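Local coordinates for protein glycosyltransferase (Streptomyces viridochromogenes, PDB 2IUY) that probably transfers a sugar from a nucleotide donor, as a retaining GT4-family enzyme with the GT-B fold, in the biosynthesis of the antibiotic avilamycin A, at residues G42-G47 with A60-L65; H89-G94 with I108-F113; A150-A155 with A262-P267; K175-A180 with D204-R209. All blocks are in the same frame, centred on the assembly; numbering follows the deposited sequence.

From the N terminus, interaction 1 comes first: it closes a short loop that carries strand 49-53, setting the end of helix 31-45 against the turn that leads into edge strand 65-67. Interaction 2 follows in series and closes a 13-residue loop between two neighbouring strands, 87-90 and 106-111, of the same N-terminal parallel sheet. Interaction 3 spans over a hundred residues, bringing the segment at 150-155 to the end of helix 256-263. Within that span lies interaction 4, which packs helix 177-187 on helix 200-210 beside the second parallel sheet. Interactions 2 and 4 lie in the two Rossmann-like domains of the GT-B fold, centres about 31 Å apart.

Interaction 1: residues G42-G47 with A60-L65; sequences GLLELG and AGRPGL
Arg-62 is the first residue of 60-65 to meet the end of helix 31-45. Its chain bends at chi2 and chi3, so that the guanidinium lies with one face over Leu-44, whose CB sits 3.7 Å from CZ of Arg-62 and above the centre of the plane. At the edge of the same group, NH2 of Arg-62 is 3.7 Å from OE1 of Glu-45, a long salt bridge with carboxylate and guanidinium planes 34° apart. Pro-63 follows, its carbonyl O 3.9 Å from CD2 of Leu-44. Gly-64, with phi 90°, is the third residue of a type II beta turn from Arg-62 to Leu-65, and CD2 of Leu-44 presses on its backbone, 3.4 Å from C of Gly-64. Leu-65 closes the turn by donating its N to O of Arg-62, and its CB meets CD1 of Leu-44 at 4.0 Å. Both leucines also touch Val-50 of strand 49-53. With no hydrogen bond between the segments, the contact is carried by one leucine against a turn backbone and a guanidinium face; at its length the charge pair probably contributes only modestly, the more so as OE1 of Glu-45 also hydrogen-bonds His-321.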
loop_
_atom_site.group_PDB
_atom_site.type_symbol
_atom_site.label_atom_id
_atom_site.label_comp_id
_atom_site.label_asym_id
_atom_site.label_seq_id
_atom_site.Cartn_x
_atom_site.Cartn_y
_atom_site.Cartn_z
ATOM N N GLY A 42 11.450 -3.992 -8.308
ATOM C CA GLY A 42 11.051 -4.580 -9.630
ATOM C C GLY A 42 11.790 -3.957 -10.820
ATOM O O GLY A 42 12.369 -4.687 -11.646
ATOM N N LEU A 43 11.761 -2.621 -10.901
ATOM C CA LEU A 43 12.351 -1.849 -11.983
ATOM C C LEU A 43 13.871 -2.077 -12.080
ATOM O O LEU A 43 14.372 -2.229 -13.148
ATOM C CB LEU A 43 12.064 -0.347 -11.785
ATOM C CG LEU A 43 10.586 0.046 -11.980
ATOM C CD1 LEU A 43 10.355 1.443 -11.528
ATOM C CD2 LEU A 43 10.167 -0.193 -13.498
ATOM N N LEU A 44 14.564 -2.043 -10.936
ATOM C CA LEU A 44 15.971 -2.329 -10.824
ATOM C C LEU A 44 16.286 -3.766 -11.236
ATOM O O LEU A 44 17.299 -4.007 -11.891
ATOM C CB LEU A 44 16.444 -2.053 -9.383
ATOM C CG LEU A 44 16.460 -0.581 -8.898
ATOM C CD1 LEU A 44 16.750 -0.535 -7.364
ATOM C CD2 LEU A 44 17.465 0.288 -9.725
ATOM N N GLU A 45 15.446 -4.732 -10.839
ATOM C CA GLU A 45 15.684 -6.127 -11.198
ATOM C C GLU A 45 15.542 -6.298 -12.702
ATOM O O GLU A 45 16.216 -7.149 -13.321
ATOM C CB GLU A 45 14.687 -7.055 -10.503
ATOM C CG GLU A 45 15.282 -8.389 -10.040
ATOM C CD GLU A 45 14.444 -9.031 -8.931
ATOM O OE1 GLU A 45 14.404 -8.488 -7.798
ATOM O OE2 GLU A 45 13.838 -10.091 -9.182
ATOM N N LEU A 46 14.645 -5.518 -13.290
ATOM C CA LEU A 46 14.472 -5.511 -14.760
ATOM C C LEU A 46 15.568 -4.820 -15.542
ATOM O O LEU A 46 15.539 -4.868 -16.761
ATOM C CB LEU A 46 13.129 -4.892 -15.154
ATOM C CG LEU A 46 11.907 -5.696 -14.730
ATOM C CD1 LEU A 46 10.677 -4.836 -14.744
ATOM C CD2 LEU A 46 11.724 -7.011 -15.570
ATOM N N GLY A 47 16.491 -4.131 -14.872
ATOM C CA GLY A 47 17.651 -3.531 -15.557
ATOM C C GLY A 47 17.554 -2.033 -15.800
ATOM O O GLY A 47 18.472 -1.442 -16.359
ATOM N N ALA A 60 20.806 3.782 -0.131
ATOM C CA ALA A 60 21.157 4.140 -1.517
ATOM C C ALA A 60 22.030 3.124 -2.273
ATOM O O ALA A 60 22.332 3.330 -3.466
ATOM C CB ALA A 60 21.764 5.543 -1.587
ATOM N N GLY A 61 22.348 2.011 -1.607
ATOM C CA GLY A 61 23.270 0.979 -2.144
ATOM C C GLY A 61 23.017 0.285 -3.494
ATOM O O GLY A 61 23.932 0.196 -4.292
ATOM N N ARG A 62 21.812 -0.242 -3.710
ATOM C CA ARG A 62 21.438 -0.953 -4.946
ATOM C C ARG A 62 22.110 -0.298 -6.182
ATOM O O ARG A 62 22.095 0.934 -6.327
ATOM C CB ARG A 62 19.914 -0.977 -5.105
ATOM C CG ARG A 62 19.204 -2.308 -4.897
ATOM C CD ARG A 62 19.231 -3.224 -6.158
ATOM N NE ARG A 62 17.974 -3.976 -6.329
ATOM C CZ ARG A 62 17.730 -4.878 -7.294
ATOM N NH1 ARG A 62 18.659 -5.181 -8.212
ATOM N NH2 ARG A 62 16.532 -5.478 -7.350
ATOM N N PRO A 63 22.769 -1.112 -7.036
ATOM C CA PRO A 63 23.264 -0.518 -8.281
ATOM C C PRO A 63 22.077 -0.235 -9.204
ATOM O O PRO A 63 21.090 -0.985 -9.209
ATOM C CB PRO A 63 24.178 -1.606 -8.873
ATOM C CG PRO A 63 24.372 -2.640 -7.734
ATOM C CD PRO A 63 23.100 -2.550 -6.938
ATOM N N GLY A 64 22.181 0.848 -9.960
ATOM C CA GLY A 64 21.060 1.342 -10.740
ATOM C C GLY A 64 20.211 2.340 -9.967
ATOM O O GLY A 64 19.399 3.010 -10.553
ATOM N N LEU A 65 20.400 2.441 -8.650
ATOM C CA LEU A 65 19.624 3.346 -7.807
ATOM C C LEU A 65 20.406 4.612 -7.432
ATOM O O LEU A 65 21.527 4.542 -6.917
ATOM C CB LEU A 65 19.078 2.626 -6.551
ATOM C CG LEU A 65 18.296 3.503 -5.538
ATOM C CD1 LEU A 65 16.975 4.119 -6.133
ATOM C CD2 LEU A 65 18.046 2.818 -4.176
#

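Interaction 2: residues H89-G94 with I108-F113; sequences HDHSGG and ISSHHF
Two adjacent parallel strands of the N-terminal Rossmann-like sheet, 87-90 and 106-111, meet at their C-terminal ends near the UDP site, the side chain of His-112 lying about 8 Å from that of Thr-256. N of Asp-90 donates to O of Ile-108 at 2.8 Å, in the carbonyl plane, and O of Asp-90 accepts from N of Ser-110 nearly along the C=O axis (C=O...N angle 166°). On one face, CG2 of Ile-108 lies 3.5 Å from CG of His-89. The His-89 ring hydrogen-bonds OG of Ser-110 through NE2 at 2.8 Å; its ND1 is held by Tyr-332, and the serine hydroxyl also bonds Tyr-328. On the other face a water joins OD2 of Asp-90 to OG of Ser-109. OD1 of Asp-90 is met by N of Ser-92 from above the carboxylate plane, an Asx turn, and takes OG of Ser-92 on the syn lone pair of OD1, while OD2 takes N of Gly-94; these hold the carboxylate against the loop. The rings of His-91 and His-112 meet rim to rim, planes 14° apart, joined by a nearly straight hydrogen bond between ND1 of His-91 and NE2 of His-112 at 2.8 Å.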
loop_
_atom_site.group_PDB
_atom_site.type_symbol
_atom_site.label_atom_id
_atom_site.label_comp_id
_atom_site.label_asym_id
_atom_site.label_seq_id
_atom_site.Cartn_x
_atom_site.Cartn_y
_atom_site.Cartn_z
ATOM N N HIS A 89 7.574 9.129 -12.893
ATOM C CA HIS A 89 6.489 8.333 -12.367
ATOM C C HIS A 89 6.171 8.821 -10.958
ATOM O O HIS A 89 6.911 8.528 -10.000
ATOM C CB HIS A 89 6.915 6.845 -12.401
ATOM C CG HIS A 89 5.838 5.886 -12.004
ATOM N ND1 HIS A 89 6.018 4.518 -12.064
ATOM C CD2 HIS A 89 4.590 6.081 -11.508
ATOM C CE1 HIS A 89 4.906 3.913 -11.669
ATOM N NE2 HIS A 89 4.033 4.840 -11.313
ATOM N N ASP A 90 5.083 9.596 -10.877
ATOM C CA ASP A 90 4.606 10.262 -9.704
ATOM C C ASP A 90 3.759 9.349 -8.819
ATOM O O ASP A 90 2.794 8.741 -9.256
ATOM C CB ASP A 90 3.833 11.571 -10.060
ATOM C CG ASP A 90 3.504 12.406 -8.809
ATOM O OD1 ASP A 90 4.343 12.404 -7.877
ATOM O OD2 ASP A 90 2.404 13.000 -8.705
ATOM N N HIS A 91 4.157 9.264 -7.547
ATOM C CA HIS A 91 3.373 8.594 -6.513
ATOM C C HIS A 91 2.880 9.564 -5.462
ATOM O O HIS A 91 2.302 9.135 -4.501
ATOM C CB HIS A 91 4.231 7.519 -5.814
ATOM C CG HIS A 91 4.584 6.381 -6.723
ATOM N ND1 HIS A 91 3.869 5.208 -6.754
ATOM C CD2 HIS A 91 5.536 6.277 -7.682
ATOM C CE1 HIS A 91 4.405 4.400 -7.651
ATOM N NE2 HIS A 91 5.423 5.023 -8.224
ATOM N N SER A 92 3.161 10.863 -5.614
ATOM C CA SER A 92 2.850 11.878 -4.588
ATOM C C SER A 92 1.400 12.394 -4.591
ATOM O O SER A 92 1.056 13.196 -3.737
ATOM C CB SER A 92 3.749 13.091 -4.775
ATOM O OG SER A 92 3.297 13.840 -5.874
ATOM N N GLY A 93 0.584 11.988 -5.564
ATOM C CA GLY A 93 -0.744 12.565 -5.755
ATOM C C GLY A 93 -0.680 13.940 -6.381
ATOM O O GLY A 93 -1.569 14.762 -6.192
ATOM N N GLY A 94 0.368 14.214 -7.138
ATOM C CA GLY A 94 0.383 15.433 -7.893
ATOM C C GLY A 94 0.997 16.644 -7.229
ATOM O O GLY A 94 0.694 17.783 -7.610
ATOM N N ILE A 108 3.912 9.829 -15.936
ATOM C CA ILE A 108 2.950 8.814 -15.494
ATOM C C ILE A 108 2.736 8.927 -13.989
ATOM O O ILE A 108 3.644 9.333 -13.244
ATOM C CB ILE A 108 3.418 7.336 -15.902
ATOM C CG1 ILE A 108 2.257 6.324 -15.746
ATOM C CG2 ILE A 108 4.725 6.907 -15.158
ATOM C CD1 ILE A 108 2.510 4.935 -16.409
ATOM N N SER A 109 1.535 8.566 -13.534
ATOM C CA SER A 109 1.256 8.572 -12.067
ATOM C C SER A 109 0.730 7.232 -11.601
ATOM O O SER A 109 0.026 6.583 -12.340
ATOM C CB SER A 109 0.207 9.675 -11.705
ATOM O OG SER A 109 0.637 10.962 -12.162
ATOM N N SER A 110 1.021 6.851 -10.358
ATOM C CA SER A 110 0.212 5.832 -9.655
ATOM C C SER A 110 -0.610 6.607 -8.621
ATOM O O SER A 110 -0.063 7.226 -7.711
ATOM C CB SER A 110 1.065 4.804 -8.912
ATOM O OG SER A 110 1.807 3.962 -9.765
ATOM N N HIS A 111 -1.917 6.561 -8.773
ATOM C CA HIS A 111 -2.842 7.126 -7.802
ATOM C C HIS A 111 -3.070 6.257 -6.574
ATOM O O HIS A 111 -3.560 5.135 -6.678
ATOM C CB HIS A 111 -4.179 7.465 -8.462
ATOM C CG HIS A 111 -4.906 8.549 -7.735
ATOM N ND1 HIS A 111 -4.273 9.710 -7.332
ATOM C CD2 HIS A 111 -6.178 8.627 -7.271
ATOM C CE1 HIS A 111 -5.133 10.464 -6.671
ATOM N NE2 HIS A 111 -6.292 9.830 -6.619
ATOM N N HIS A 112 -2.722 6.804 -5.419
ATOM C CA HIS A 112 -2.863 6.097 -4.150
ATOM C C HIS A 112 -3.965 6.682 -3.242
ATOM O O HIS A 112 -3.953 6.458 -2.009
ATOM C CB HIS A 112 -1.513 6.097 -3.433
ATOM C CG HIS A 112 -0.410 5.475 -4.263
ATOM N ND1 HIS A 112 -0.489 4.186 -4.740
ATOM C CD2 HIS A 112 0.786 5.955 -4.675
ATOM C CE1 HIS A 112 0.598 3.903 -5.435
ATOM N NE2 HIS A 112 1.403 4.952 -5.390
ATOM N N PHE A 113 -4.897 7.433 -3.831
ATOM C CA PHE A 113 -5.882 8.161 -2.978
ATOM C C PHE A 113 -7.344 7.882 -3.369
ATOM O O PHE A 113 -7.620 7.534 -4.505
ATOM C CB PHE A 113 -5.561 9.679 -2.950
ATOM C CG PHE A 113 -4.261 9.984 -2.331
ATOM C CD1 PHE A 113 -4.138 10.057 -0.960
ATOM C CD2 PHE A 113 -3.124 10.173 -3.117
ATOM C CE1 PHE A 113 -2.894 10.310 -0.358
ATOM C CE2 PHE A 113 -1.899 10.456 -2.533
ATOM C CZ PHE A 113 -1.781 10.516 -1.161
HETATM O O HOH W 1 0.482 13.081 -10.570
HETATM O O HOH W 2 -0.774 8.888 -5.530
HETATM O O HOH W 3 0.761 10.399 -7.862
#

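Interaction 3: residues A150-A155 with A262-P267; sequences ARYRSA and AVSGTP
The apolar part of this contact rests on Tyr-152 and Val-263, whose side chains cross at about a right angle. CG1 of Val-263 occupies the crowded position between its backbone N and carbonyl carbon (chi1 85°) and meets the root of the tyrosine, 3.6 Å from CG of Tyr-152. From there the ring leads away from 262-267, its own chi1 of -60° placing CG anti to the carbonyl carbon. Beside it, OG of Ser-264 approaches CB of Tyr-152 to 3.6 Å.

The polar part is indirect, since no hydrogen bond passes directly from one segment to the other. A water at the edge of the Tyr-152 ring accepts from N of Arg-153 at 3.1 Å and donates to OG of Ser-264 at 2.7 Å. That serine hydroxyl is also bonded to O of Glu-260, one helical turn back. The end of Arg-153 leads away to salt bridges with Glu-223 and Asp-227 of helix 222-231.

At the far end of its ring, OH of Tyr-152 hydrogen-bonds OE2 of Glu-260, consistent with a second-shell role. The helix terminates in a Schellman motif, with Gly-265 at positive phi (79°) donating its N to O of Ala-262 at 2.8 Å and N of Thr-266 bonding back into the last turn; the contact thus packs a loop on the C-terminal end of helix 256-263, which carries the UDP-binding residue Glu-260.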
loop_
_atom_site.group_PDB
_atom_site.type_symbol
_atom_site.label_atom_id
_atom_site.label_comp_id
_atom_site.label_asym_id
_atom_site.label_seq_id
_atom_site.Cartn_x
_atom_site.Cartn_y
_atom_site.Cartn_z
ATOM N N ALA A 150 11.415 -10.678 -1.343
ATOM C CA ALA A 150 12.713 -10.546 -0.643
ATOM C C ALA A 150 12.610 -9.604 0.538
ATOM O O ALA A 150 13.391 -9.684 1.456
ATOM C CB ALA A 150 13.865 -10.081 -1.611
ATOM N N ARG A 151 11.657 -8.689 0.517
ATOM C CA ARG A 151 11.499 -7.734 1.616
ATOM C C ARG A 151 10.692 -8.320 2.770
ATOM O O ARG A 151 10.572 -7.674 3.817
ATOM C CB ARG A 151 10.839 -6.430 1.138
ATOM C CG ARG A 151 11.768 -5.524 0.326
ATOM C CD ARG A 151 11.375 -4.037 0.362
ATOM N NE ARG A 151 12.246 -3.260 -0.539
ATOM C CZ ARG A 151 13.366 -2.595 -0.214
ATOM N NH1 ARG A 151 13.824 -2.560 1.030
ATOM N NH2 ARG A 151 14.057 -1.956 -1.167
ATOM N N TYR A 152 10.103 -9.499 2.556
ATOM C CA TYR A 152 9.207 -10.117 3.539
ATOM C C TYR A 152 9.736 -11.467 3.990
ATOM O O TYR A 152 10.661 -12.042 3.368
ATOM C CB TYR A 152 7.744 -10.194 3.023
ATOM C CG TYR A 152 7.252 -8.780 2.738
ATOM C CD1 TYR A 152 6.641 -7.996 3.738
ATOM C CD2 TYR A 152 7.501 -8.191 1.496
ATOM C CE1 TYR A 152 6.268 -6.667 3.471
ATOM C CE2 TYR A 152 7.139 -6.884 1.238
ATOM C CZ TYR A 152 6.530 -6.142 2.209
ATOM O OH TYR A 152 6.204 -4.855 1.865
ATOM N N ARG A 153 9.152 -11.959 5.079
ATOM C CA ARG A 153 9.513 -13.264 5.580
ATOM C C ARG A 153 9.043 -14.340 4.604
ATOM O O ARG A 153 7.926 -14.284 4.046
ATOM C CB ARG A 153 8.947 -13.514 6.978
ATOM C CG ARG A 153 9.415 -12.582 8.055
ATOM C CD ARG A 153 10.864 -12.809 8.502
ATOM N NE ARG A 153 11.219 -11.814 9.518
ATOM C CZ ARG A 153 12.146 -10.869 9.377
ATOM N NH1 ARG A 153 12.895 -10.800 8.275
ATOM N NH2 ARG A 153 12.372 -10.011 10.382
ATOM N N SER A 154 9.901 -15.332 4.452
ATOM C CA SER A 154 9.734 -16.388 3.514
ATOM C C SER A 154 9.330 -17.655 4.230
ATOM O O SER A 154 9.379 -17.738 5.465
ATOM C CB SER A 154 11.060 -16.594 2.778
ATOM O OG SER A 154 11.990 -17.194 3.663
ATOM N N ALA A 155 8.940 -18.668 3.466
ATOM C CA ALA A 155 8.633 -19.991 4.036
ATOM C C ALA A 155 9.853 -20.563 4.798
ATOM O O ALA A 155 9.704 -21.133 5.891
ATOM C CB ALA A 155 8.162 -20.945 2.952
ATOM N N ALA A 262 -0.101 -11.514 2.661
ATOM C CA ALA A 262 -0.146 -12.765 1.929
ATOM C C ALA A 262 1.247 -13.215 1.491
ATOM O O ALA A 262 1.611 -14.394 1.624
ATOM C CB ALA A 262 -1.094 -12.632 0.728
ATOM N N VAL A 263 2.053 -12.302 1.000
ATOM C CA VAL A 263 3.434 -12.681 0.629
ATOM C C VAL A 263 4.235 -13.093 1.885
ATOM O O VAL A 263 5.262 -13.765 1.772
ATOM C CB VAL A 263 4.128 -11.568 -0.093
ATOM C CG1 VAL A 263 4.752 -10.588 0.941
ATOM C CG2 VAL A 263 5.218 -12.120 -0.992
ATOM N N SER A 264 3.777 -12.682 3.074
ATOM C CA SER A 264 4.416 -13.147 4.322
ATOM C C SER A 264 3.774 -14.452 4.805
ATOM O O SER A 264 4.058 -14.893 5.916
ATOM C CB SER A 264 4.325 -12.117 5.452
ATOM O OG SER A 264 4.807 -10.845 5.046
ATOM N N GLY A 265 2.925 -15.054 3.965
ATOM C CA GLY A 265 2.245 -16.314 4.303
ATOM C C GLY A 265 1.034 -16.190 5.212
ATOM O O GLY A 265 0.759 -17.095 5.997
ATOM N N THR A 266 0.327 -15.062 5.144
ATOM C CA THR A 266 -0.773 -14.760 6.068
ATOM C C THR A 266 -2.056 -14.396 5.315
ATOM O O THR A 266 -2.093 -13.414 4.557
ATOM C CB THR A 266 -0.362 -13.648 7.122
ATOM O OG1 THR A 266 0.747 -14.143 7.892
ATOM C CG2 THR A 266 -1.557 -13.212 8.103
ATOM N N PRO A 267 -3.127 -15.148 5.579
ATOM C CA PRO A 267 -4.383 -14.919 4.871
ATOM C C PRO A 267 -5.065 -13.656 5.428
ATOM O O PRO A 267 -4.644 -13.114 6.459
ATOM C CB PRO A 267 -5.186 -16.203 5.168
ATOM C CG PRO A 267 -4.738 -16.564 6.605
ATOM C CD PRO A 267 -3.246 -16.202 6.625
HETATM O O HOH W 4 6.965 -10.449 6.686
#

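Interaction 4: residues K175-A180 with D204-R209; sequences KGALEA and DEITRR
Leu-178 and Ile-206 form the tight centre of this helix-helix contact, sliding past each other in opposite directions where the two backbones come closest, 5.6 Å between CA of Leu-178 and CA of Ile-206. With its CG anti to the backbone N (chi1 175°), Leu-178 sets CD1 3.8 Å from CG1 of Ile-206. The isoleucine answers with an extended end: chi2 of 162° sends CD1 of Ile-206 to CB of Ala-177, also at 3.8 Å. All three residues are buried, and this part of the interface is purely apolar.

On the other side stand Glu-205 and Arg-209, partly exposed. CD2 of Leu-178 lies over one face of the Arg-209 guanidinium, offset toward its rim and 3.9 Å from NH1 of Arg-209. The same methyl is 4.0 Å from OE2 of Glu-205, and both of these side chains cross the leucine at about a right angle. They are joined within their own helix by a salt bridge, NH1 of Arg-209 to OE2 of Glu-205 at 2.9 Å, whose hydrogen bond is weak because it is bent to 122°.

Gly-176, at positive phi, is the N-cap residue of helix 177-187, and the preceding Lys-175, seen to bind UDP, forms a salt bridge through NZ with Glu-252. Tyr-202 of helix 200-210 hydrogen-bonds N of Leu-178, while Ala-177 and Ala-180 rest on strands 165-168 and 191-194, so helix 177-187 lies on the second parallel sheet with helix 200-210 packed alongside it, as for successive crossovers of a Rossmann-like domain.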
loop_
_atom_site.group_PDB
_atom_site.type_symbol
_atom_site.label_atom_id
_atom_site.label_comp_id
_atom_site.label_asym_id
_atom_site.label_seq_id
_atom_site.Cartn_x
_atom_site.Cartn_y
_atom_site.Cartn_z
ATOM N N LYS A 175 -10.694 3.021 8.365
ATOM C CA LYS A 175 -9.827 1.836 8.254
ATOM C C LYS A 175 -10.412 0.627 8.992
ATOM O O LYS A 175 -9.967 -0.500 8.792
ATOM C CB LYS A 175 -8.392 2.094 8.738
ATOM C CG LYS A 175 -7.640 3.145 7.923
ATOM C CD LYS A 175 -7.639 2.809 6.414
ATOM C CE LYS A 175 -6.790 1.589 6.115
ATOM N NZ LYS A 175 -6.338 1.560 4.669
ATOM N N GLY A 176 -11.437 0.867 9.811
ATOM C CA GLY A 176 -12.226 -0.211 10.388
ATOM C C GLY A 176 -11.516 -0.926 11.536
ATOM O O GLY A 176 -11.720 -2.123 11.726
ATOM N N ALA A 177 -10.717 -0.203 12.311
ATOM C CA ALA A 177 -10.062 -0.776 13.507
ATOM C C ALA A 177 -11.100 -1.348 14.478
ATOM O O ALA A 177 -10.909 -2.432 15.065
ATOM C CB ALA A 177 -9.153 0.269 14.212
ATOM N N LEU A 178 -12.185 -0.605 14.646
ATOM C CA LEU A 178 -13.260 -0.980 15.569
ATOM C C LEU A 178 -13.950 -2.243 15.124
ATOM O O LEU A 178 -14.161 -3.178 15.895
ATOM C CB LEU A 178 -14.282 0.167 15.708
ATOM C CG LEU A 178 -15.510 -0.236 16.573
ATOM C CD1 LEU A 178 -15.092 -0.256 18.052
ATOM C CD2 LEU A 178 -16.623 0.720 16.382
ATOM N N GLU A 179 -14.280 -2.285 13.851
ATOM C CA GLU A 179 -14.862 -3.488 13.243
ATOM C C GLU A 179 -13.951 -4.711 13.257
ATOM O O GLU A 179 -14.418 -5.829 13.385
ATOM C CB GLU A 179 -15.322 -3.159 11.822
ATOM C CG GLU A 179 -16.521 -2.169 11.788
ATOM C CD GLU A 179 -16.140 -0.690 11.950
ATOM O OE1 GLU A 179 -14.932 -0.309 11.955
ATOM O OE2 GLU A 179 -17.069 0.131 12.072
ATOM N N ALA A 180 -12.661 -4.506 13.100
ATOM C CA ALA A 180 -11.674 -5.560 13.265
ATOM C C ALA A 180 -11.657 -6.052 14.730
ATOM O O ALA A 180 -11.527 -7.273 15.003
ATOM C CB ALA A 180 -10.311 -5.043 12.853
ATOM N N ASP A 204 -10.253 5.327 22.267
ATOM C CA ASP A 204 -10.957 5.118 23.543
ATOM C C ASP A 204 -12.243 4.277 23.451
ATOM O O ASP A 204 -12.552 3.492 24.358
ATOM C CB ASP A 204 -11.195 6.443 24.275
ATOM C CG ASP A 204 -9.911 7.006 24.887
ATOM O OD1 ASP A 204 -8.838 6.346 24.799
ATOM O OD2 ASP A 204 -9.964 8.130 25.419
ATOM N N GLU A 205 -12.971 4.442 22.350
ATOM C CA GLU A 205 -14.188 3.674 22.094
ATOM C C GLU A 205 -13.883 2.172 21.865
ATOM O O GLU A 205 -14.619 1.255 22.333
ATOM C CB GLU A 205 -14.928 4.251 20.859
ATOM C CG GLU A 205 -16.294 3.557 20.542
ATOM C CD GLU A 205 -16.859 3.916 19.135
ATOM O OE1 GLU A 205 -16.154 4.596 18.312
ATOM O OE2 GLU A 205 -18.026 3.511 18.863
ATOM N N ILE A 206 -12.821 1.925 21.103
ATOM C CA ILE A 206 -12.355 0.568 20.861
ATOM C C ILE A 206 -11.919 -0.096 22.187
ATOM O O ILE A 206 -12.201 -1.257 22.431
ATOM C CB ILE A 206 -11.160 0.579 19.853
ATOM C CG1 ILE A 206 -11.612 1.099 18.465
ATOM C CG2 ILE A 206 -10.497 -0.813 19.760
ATOM C CD1 ILE A 206 -10.460 1.547 17.547
ATOM N N THR A 207 -11.232 0.661 23.039
ATOM C CA THR A 207 -10.728 0.061 24.280
ATOM C C THR A 207 -11.905 -0.189 25.249
ATOM O O THR A 207 -11.983 -1.236 25.868
ATOM C CB THR A 207 -9.536 0.868 24.892
ATOM O OG1 THR A 207 -9.898 2.237 25.028
ATOM C CG2 THR A 207 -8.338 0.846 23.970
ATOM N N ARG A 208 -12.850 0.745 25.285
ATOM C CA ARG A 208 -14.106 0.577 26.015
ATOM C C ARG A 208 -14.900 -0.663 25.593
ATOM O O ARG A 208 -15.305 -1.474 26.419
ATOM C CB ARG A 208 -14.961 1.850 25.865
ATOM C CG ARG A 208 -16.297 1.782 26.572
ATOM C CD ARG A 208 -17.133 3.073 26.443
ATOM N NE ARG A 208 -17.732 3.293 25.116
ATOM C CZ ARG A 208 -18.832 2.700 24.641
ATOM N NH1 ARG A 208 -19.492 1.788 25.355
ATOM N NH2 ARG A 208 -19.262 3.014 23.428
ATOM N N ARG A 209 -15.130 -0.796 24.297
ATOM C CA ARG A 209 -15.993 -1.834 23.775
ATOM C C ARG A 209 -15.311 -3.193 23.657
ATOM O O ARG A 209 -15.973 -4.206 23.853
ATOM C CB ARG A 209 -16.595 -1.397 22.436
ATOM C CG ARG A 209 -17.500 -0.170 22.617
ATOM C CD ARG A 209 -17.990 0.425 21.297
ATOM N NE ARG A 209 -18.505 -0.585 20.367
ATOM C CZ ARG A 209 -19.231 -0.286 19.283
ATOM N NH1 ARG A 209 -19.525 0.990 19.013
ATOM N NH2 ARG A 209 -19.685 -1.263 18.493
#